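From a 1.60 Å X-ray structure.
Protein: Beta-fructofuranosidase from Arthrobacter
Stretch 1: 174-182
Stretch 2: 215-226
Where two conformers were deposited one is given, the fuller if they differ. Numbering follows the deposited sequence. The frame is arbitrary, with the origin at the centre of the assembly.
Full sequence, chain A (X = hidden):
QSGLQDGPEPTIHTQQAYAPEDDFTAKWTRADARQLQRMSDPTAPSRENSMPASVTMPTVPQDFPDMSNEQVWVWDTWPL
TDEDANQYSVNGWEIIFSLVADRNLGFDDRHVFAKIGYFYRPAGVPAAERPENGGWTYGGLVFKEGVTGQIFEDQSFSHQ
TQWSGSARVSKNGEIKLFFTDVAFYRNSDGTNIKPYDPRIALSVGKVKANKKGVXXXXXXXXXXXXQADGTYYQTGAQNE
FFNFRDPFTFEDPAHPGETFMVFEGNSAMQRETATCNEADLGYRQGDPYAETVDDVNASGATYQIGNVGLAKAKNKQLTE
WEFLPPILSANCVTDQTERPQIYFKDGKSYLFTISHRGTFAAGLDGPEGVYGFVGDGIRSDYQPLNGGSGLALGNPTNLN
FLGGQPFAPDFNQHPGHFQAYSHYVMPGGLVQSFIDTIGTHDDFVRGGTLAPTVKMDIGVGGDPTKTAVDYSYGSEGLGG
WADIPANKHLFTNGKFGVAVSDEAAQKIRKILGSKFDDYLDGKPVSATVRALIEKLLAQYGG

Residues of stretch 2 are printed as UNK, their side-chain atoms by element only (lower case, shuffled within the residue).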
ATOM      1  N   GLU A 174      -3.710 -10.919  19.402  1.00 19.12           N
ATOM      2  CA  GLU A 174      -2.533 -11.366  18.659  1.00 18.95           C
ATOM      3  C   GLU A 174      -2.499 -10.639  17.326  1.00 17.00           C
ATOM      4  O   GLU A 174      -3.547 -10.351  16.722  1.00 15.42           O
ATOM      5  CB  GLU A 174      -2.601 -12.872  18.416  1.00 21.97           C
ATOM      6  CG  GLU A 174      -1.565 -13.451  17.468  1.00 25.94           C
ATOM      7  CD  GLU A 174      -1.948 -14.860  17.054  1.00 29.60           C
ATOM      8  OE1 GLU A 174      -2.044 -15.705  17.973  1.00 30.99           O
ATOM      9  OE2 GLU A 174      -2.191 -15.090  15.840  1.00 30.88           O
ATOM     10  N   ILE A 175      -1.279 -10.381  16.870  1.00 13.88           N
ATOM     11  CA  ILE A 175      -1.035  -9.756  15.594  1.00 12.78           C
ATOM     12  C   ILE A 175      -0.159 -10.662  14.735  1.00 12.50           C
ATOM     13  O   ILE A 175       0.939 -11.068  15.162  1.00 12.66           O
ATOM     14  CB  ILE A 175      -0.328  -8.406  15.791  1.00 12.61           C
ATOM     15  CG1 ILE A 175      -1.227  -7.428  16.588  1.00 13.18           C
ATOM     16  CG2 ILE A 175       0.059  -7.816  14.442  1.00 13.10           C
ATOM     17  CD1 ILE A 175      -0.526  -6.136  16.960  1.00 14.13           C
ATOM     18  N   LYS A 176      -0.628 -10.964  13.524  1.00 11.61           N
ATOM     19  CA  LYS A 176       0.207 -11.600  12.516  1.00 11.46           C
ATOM     20  C   LYS A 176       0.741 -10.506  11.599  1.00 10.58           C
ATOM     21  O   LYS A 176      -0.011  -9.918  10.794  1.00 10.23           O
ATOM     22  CB  LYS A 176      -0.567 -12.629  11.716  1.00 12.69           C
ATOM     23  CG  LYS A 176      -0.997 -13.849  12.485  1.00 14.46           C
ATOM     24  CD  LYS A 176      -1.719 -14.790  11.537  1.00 16.82           C
ATOM     25  CE  LYS A 176      -2.089 -16.129  12.147  1.00 19.40           C
ATOM     26  NZ  LYS A 176      -3.315 -15.949  12.943  1.00 20.46           N
ATOM     27  N   LEU A 177       2.016 -10.195  11.764  1.00 10.15           N
ATOM     28  CA  LEU A 177       2.679  -9.192  10.970  1.00 10.07           C
ATOM     29  C   LEU A 177       3.304  -9.830   9.709  1.00  9.25           C
ATOM     30  O   LEU A 177       4.248 -10.613   9.777  1.00  9.60           O
ATOM     31  CB  LEU A 177       3.715  -8.479  11.820  1.00 10.14           C
ATOM     32  CG  LEU A 177       4.556  -7.388  11.150  1.00 10.96           C
ATOM     33  CD1 LEU A 177       3.674  -6.311  10.544  1.00 11.22           C
ATOM     34  CD2 LEU A 177       5.530  -6.804  12.153  1.00 11.84           C
ATOM     35  N   PHE A 178       2.693  -9.562   8.567  1.00  9.87           N
ATOM     36  CA  PHE A 178       3.231  -9.987   7.271  1.00  9.60           C
ATOM     37  C   PHE A 178       4.134  -8.878   6.770  1.00  9.09           C
ATOM     38  O   PHE A 178       3.713  -7.752   6.694  1.00  9.31           O
ATOM     39  CB  PHE A 178       2.114 -10.259   6.285  1.00 10.44           C
ATOM     40  CG  PHE A 178       1.257 -11.434   6.676  1.00 10.30           C
ATOM     41  CD1 PHE A 178       1.606 -12.723   6.324  1.00 10.81           C
ATOM     42  CD2 PHE A 178       0.150 -11.234   7.488  1.00 10.65           C
ATOM     43  CE1 PHE A 178       0.830 -13.813   6.709  1.00 10.76           C
ATOM     44  CE2 PHE A 178      -0.630 -12.319   7.880  1.00 10.70           C
ATOM     45  CZ  PHE A 178      -0.275 -13.604   7.495  1.00 10.95           C
ATOM     46  N   PHE A 179       5.357  -9.202   6.414  1.00  8.91           N
ATOM     47  CA  PHE A 179       6.286  -8.176   5.967  1.00  8.82           C
ATOM     48  C   PHE A 179       7.290  -8.712   4.964  1.00  9.25           C
ATOM     49  O   PHE A 179       7.283  -9.876   4.615  1.00  9.45           O
ATOM     50  CB  PHE A 179       6.961  -7.513   7.174  1.00  9.13           C
ATOM     51  CG  PHE A 179       7.947  -8.402   7.902  1.00  9.98           C
ATOM     52  CD1 PHE A 179       9.320  -8.197   7.779  1.00 10.48           C
ATOM     53  CD2 PHE A 179       7.497  -9.457   8.703  1.00 10.11           C
ATOM     54  CE1 PHE A 179      10.230  -9.016   8.451  1.00 10.36           C
ATOM     55  CE2 PHE A 179       8.401 -10.275   9.366  1.00 10.42           C
ATOM     56  CZ  PHE A 179       9.759 -10.049   9.233  1.00 10.52           C
ATOM     57  N   THR A 180       8.124  -7.820   4.458  1.00  8.78           N
ATOM     58  CA  THR A 180       9.155  -8.181   3.519  1.00  9.67           C
ATOM     59  C   THR A 180      10.479  -8.150   4.251  1.00  9.96           C
ATOM     60  O   THR A 180      10.925  -7.093   4.718  1.00 10.15           O
ATOM     61  CB  THR A 180       9.189  -7.257   2.295  1.00  9.84           C
ATOM     62  OG1 THR A 180       7.862  -7.037   1.777  1.00  9.61           O
ATOM     63  CG2 THR A 180      10.100  -7.828   1.195  1.00 10.15           C
ATOM     64  N   ASP A 181      11.119  -9.306   4.335  1.00 10.30           N
ATOM     65  CA  ASP A 181      12.330  -9.479   5.118  1.00 10.19           C
ATOM     66  C   ASP A 181      13.465  -9.550   4.109  1.00 10.03           C
ATOM     67  O   ASP A 181      13.460 -10.429   3.262  1.00  9.91           O
ATOM     68  CB  ASP A 181      12.215 -10.757   5.959  1.00 10.27           C
ATOM     69  CG  ASP A 181      13.234 -10.809   7.118  1.00 10.60           C
ATOM     70  OD1 ASP A 181      13.941  -9.797   7.388  1.00 10.16           O
ATOM     71  OD2 ASP A 181      13.342 -11.861   7.786  1.00 10.18           O
ATOM     72  N   VAL A 182      14.402  -8.595   4.150  1.00  9.49           N
ATOM     73  CA  VAL A 182      15.347  -8.431   3.052  1.00  9.73           C
ATOM     74  C   VAL A 182      16.803  -8.470   3.512  1.00  9.98           C
ATOM     75  O   VAL A 182      17.195  -7.828   4.509  1.00  9.45           O
ATOM     76  CB  VAL A 182      15.114  -7.109   2.281  1.00  9.49           C
ATOM     77  CG1 VAL A 182      15.867  -7.101   0.960  1.00  9.73           C
ATOM     78  CG2 VAL A 182      13.633  -6.895   2.014  1.00  9.43           C
ATOM     79  N   UNK A 215       2.307  -1.552  24.404  1.00 15.23           N
ATOM     80  CA  UNK A 215       3.547  -2.277  24.219  0.50 14.92           C
ATOM     81  C   UNK A 215       3.208  -3.476  23.362  1.00 16.26           C
ATOM     82  O   UNK A 215       2.112  -4.040  23.465  1.00 17.09           O
ATOM     83  c   UNK A 215       5.458  -3.477  25.333  0.50 14.67           C
ATOM     84  c   UNK A 215       4.143  -2.759  25.564  0.50 14.53           C
ATOM     85  o   UNK A 215       4.375  -1.630  26.410  0.50 14.48           O
ATOM     86  N   UNK A 216       4.128  -3.834  22.472  1.00 16.86           N
ATOM     87  CA  UNK A 216       3.981  -5.049  21.693  1.00 18.15           C
ATOM     88  C   UNK A 216       4.882  -6.093  22.327  1.00 18.74           C
ATOM     89  O   UNK A 216       5.990  -5.789  22.747  1.00 22.27           O
ATOM     90  c   UNK A 216       3.727  -3.799  18.008  1.00 19.51           C
ATOM     91  c   UNK A 216       1.899  -4.167  19.638  1.00 18.28           C
ATOM     92  c   UNK A 216       4.306  -4.817  20.215  1.00 18.27           C
ATOM     93  c   UNK A 216       3.374  -3.840  19.490  1.00 18.64           C
ATOM     94  N   UNK A 217       4.359  -7.302  22.476  1.00 16.79           N
ATOM     95  CA  UNK A 217       5.114  -8.408  23.006  1.00 16.56           C
ATOM     96  C   UNK A 217       5.230  -9.453  21.884  1.00 14.93           C
ATOM     97  O   UNK A 217       4.520  -9.373  20.874  1.00 14.43           O
ATOM     98  c   UNK A 217       4.443  -9.013  24.270  1.00 17.44           C
ATOM     99  o   UNK A 217       3.172  -9.579  23.938  1.00 18.11           O
ATOM    100  c   UNK A 217       4.262  -7.953  25.352  1.00 18.40           C
ATOM    101  N   UNK A 218       6.155 -10.393  22.048  1.00 14.40           N
ATOM    102  CA  UNK A 218       6.366 -11.446  21.074  1.00 13.84           C
ATOM    103  C   UNK A 218       7.239 -10.964  19.933  1.00 13.50           C
ATOM    104  O   UNK A 218       8.216 -10.272  20.166  1.00 13.75           O
ATOM    105  N   UNK A 219       6.891 -11.315  18.696  1.00 13.10           N
ATOM    106  CA  UNK A 219       7.729 -10.971  17.534  1.00 12.77           C
ATOM    107  C   UNK A 219       9.159 -11.490  17.711  1.00 12.79           C
ATOM    108  O   UNK A 219      10.134 -10.835  17.401  1.00 12.82           O
ATOM    109  c   UNK A 219       4.373  -7.605  17.423  1.00 12.26           C
ATOM    110  c   UNK A 219       6.296  -8.973  16.917  1.00 12.32           C
ATOM    111  c   UNK A 219       5.623  -8.085  17.752  1.00 12.11           C
ATOM    112  c   UNK A 219       7.671  -9.465  17.258  1.00 12.51           C
ATOM    113  c   UNK A 219       5.653  -9.425  15.766  1.00 11.82           C
ATOM    114  c   UNK A 219       4.391  -8.962  15.445  1.00 11.84           C
ATOM    115  c   UNK A 219       3.732  -8.081  16.289  1.00 12.21           C
ATOM    116  N   UNK A 220       9.240 -12.706  18.225  1.00 12.63           N
ATOM    117  CA  UNK A 220      10.503 -13.373  18.545  0.50 12.84           C
ATOM    118  C   UNK A 220      10.939 -14.360  17.469  1.00 13.20           C
ATOM    119  O   UNK A 220      12.100 -14.741  17.402  1.00 13.10           O
ATOM    120  c   UNK A 220       9.159 -14.906  20.104  0.50 12.61           C
ATOM    121  o   UNK A 220       9.106 -16.102  19.808  0.50 13.28           O
ATOM    122  n   UNK A 220       8.117 -14.255  20.600  0.50 11.95           N
ATOM    123  c   UNK A 220      10.429 -14.092  19.916  0.50 12.58           C
ATOM    124  N   UNK A 221       9.977 -14.783  16.644  1.00 13.69           N
ATOM    125  CA  UNK A 221      10.153 -15.824  15.659  1.00 14.23           C
ATOM    126  C   UNK A 221       9.656 -15.293  14.319  1.00 12.87           C
ATOM    127  O   UNK A 221       8.583 -14.714  14.268  1.00 11.89           O
ATOM    128  c   UNK A 221       9.280 -17.020  16.068  1.00 15.89           C
ATOM    129  c   UNK A 221      10.577 -20.220  14.392  1.00 21.87           C
ATOM    130  c   UNK A 221       9.284 -18.183  15.104  1.00 19.35           C
ATOM    131  c   UNK A 221      10.610 -18.885  15.151  1.00 20.49           C
ATOM    132  n   UNK A 221      11.991 -20.685  14.240  1.00 22.42           N
ATOM    133  N   UNK A 222      10.440 -15.490  13.270  1.00 12.26           N
ATOM    134  CA  UNK A 222      10.049 -15.113  11.899  1.00 11.87           C
ATOM    135  C   UNK A 222       9.934 -16.366  11.033  1.00 12.22           C
ATOM    136  O   UNK A 222      10.858 -17.188  11.006  1.00 12.03           O
ATOM    137  c   UNK A 222      11.049 -14.125  11.287  1.00 12.18           C
ATOM    138  c   UNK A 222      11.151 -12.887  12.162  1.00 12.04           C
ATOM    139  c   UNK A 222      10.641 -13.773   9.866  1.00 12.27           C
ATOM    140  N   UNK A 223       8.805 -16.501  10.333  1.00 12.10           N
ATOM    141  CA  UNK A 223       8.562 -17.608   9.429  1.00 12.33           C
ATOM    142  C   UNK A 223       8.712 -17.154   7.986  1.00 11.61           C
ATOM    143  O   UNK A 223       8.101 -16.167   7.577  1.00 11.70           O
ATOM    144  c   UNK A 223       7.156 -18.166   9.632  1.00 12.91           C
ATOM    145  c   UNK A 223       6.925 -19.398   8.745  1.00 13.23           C
ATOM    146  o   UNK A 223       6.975 -18.521  11.010  1.00 14.04           O
ATOM    147  N   UNK A 224       9.500 -17.891   7.219  1.00 11.37           N
ATOM    148  CA  UNK A 224       9.772 -17.582   5.814  1.00 11.53           C
ATOM    149  C   UNK A 224       8.616 -18.148   4.998  1.00 11.76           C
ATOM    150  O   UNK A 224       8.386 -19.363   5.017  1.00 13.26           O
ATOM    151  o   UNK A 224      10.896 -17.263   3.274  1.00 13.18           O
ATOM    152  o   UNK A 224      12.723 -18.393   3.761  1.00 13.57           O
ATOM    153  c   UNK A 224      11.607 -17.919   4.062  1.00 12.78           C
ATOM    154  c   UNK A 224      11.116 -18.240   5.453  1.00 12.20           C
ATOM    155  N   UNK A 225       7.863 -17.294   4.311  1.00 10.71           N
ATOM    156  CA  UNK A 225       6.661 -17.768   3.589  1.00 10.70           C
ATOM    157  C   UNK A 225       6.879 -17.998   2.106  1.00 10.92           C
ATOM    158  O   UNK A 225       6.483 -19.056   1.573  1.00 10.78           O
ATOM    159  c   UNK A 225       5.513 -16.779   3.776  1.00 10.77           C
ATOM    160  c   UNK A 225       5.160 -16.381   5.219  1.00 10.56           C
ATOM    161  c   UNK A 225       4.058 -15.349   5.182  1.00 10.90           C
ATOM    162  c   UNK A 225       4.729 -17.581   6.068  1.00 11.07           C
ATOM    163  N   UNK A 226       7.471 -17.011   1.432  1.00 10.27           N
ATOM    164  CA  UNK A 226       7.616 -17.019  -0.012  1.00 10.88           C
ATOM    165  C   UNK A 226       8.826 -16.284  -0.500  1.00 11.64           C
ATOM    166  O   UNK A 226       9.227 -15.276   0.088  1.00 10.99           O
ATOM    167  c   UNK A 226       3.915 -15.986  -0.901  1.00 11.54           C
ATOM    168  c   UNK A 226       4.866 -18.277  -1.166  1.00 11.59           C
ATOM    169  c   UNK A 226       6.384 -16.356  -0.702  1.00 11.28           C
ATOM    170  c   UNK A 226       5.011 -16.943  -0.449  1.00 11.50           C
TER

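Position 215 carries one carbon bearing an oxygen and a carbon, out of reach of stretch 1; this beta-branched hydroxyl side chain is Thr215. Position 216 has four carbons, forked at the second, on a CA-to-CB bond directed toward stretch 1, and one tip lies near the end of Ile175. That is Leu216, whose CD2 sits 4.1 Å from Ile175 CD1. Position 217 repeats the pattern of an oxygen and a carbon on one carbon, without a partner here: Thr217, its OG1 hydrogen-bonded elsewhere in the structure.

Position 218 has no side-chain atoms. It is Gly218, and its phi of 82° favours glycine by itself; nothing of stretch 1 lies near enough to be the reason.

Position 219 shows one carbon followed by a ring of six carbons, with no oxygen on the ring, which lies against Leu177 and Ile175. It is Phe219. Its CA-to-CB bond points sideways, yet in the m rotamer the ring reaches stretch 1, where CE1 lies 3.7 Å from Leu177 CB and CZ lies 4.1 Å from Ile175 CB.

Position 220 has two carbons, the second carrying one oxygen and one nitrogen: an amide, Asn220, distant from stretch 1. Position 221 runs four carbons in a row to a nitrogen, also out of reach, and is Lys221.

Position 222 has one carbon carrying two more, directed toward stretch 1 and close to an aromatic ring and a carboxylate. This is Val222; CG1 is 3.9 Å from Phe179 CZ and equally 3.9 Å from Asp181 OD2.

Position 223, a carbon with one oxygen and one carbon, touches nothing on stretch 1: Thr223. Position 224 has two carbons, the second bearing two oxygens, and is Asp224, also free of contact here. Position 225 has four carbons forked at the second, directed toward stretch 1, with a tip at the edge of the Phe178 ring; the fork makes it Leu225, its CD1 3.8 Å from Phe178 CD1. Position 226 has the same fork, but out of reach: Leu226.

The contact is mainly apolar and built mostly by side chains, which span strand axes 8.9 Å apart at their closest and crossing at 56°. No hydrogen bond links the stretches. Phe219 gives the largest patch, with Ile175 and then Val222 next. Glu174 and Lys176 point away and pair with each other, though Asp181 does reach the contact. The rule: one ring, reaching across from a sideways CA-to-CB bond, can cover two alternate strand positions, Ile175 and Leu177.

Stretch 2, residues 215-226: TLTGFNKVTDLL
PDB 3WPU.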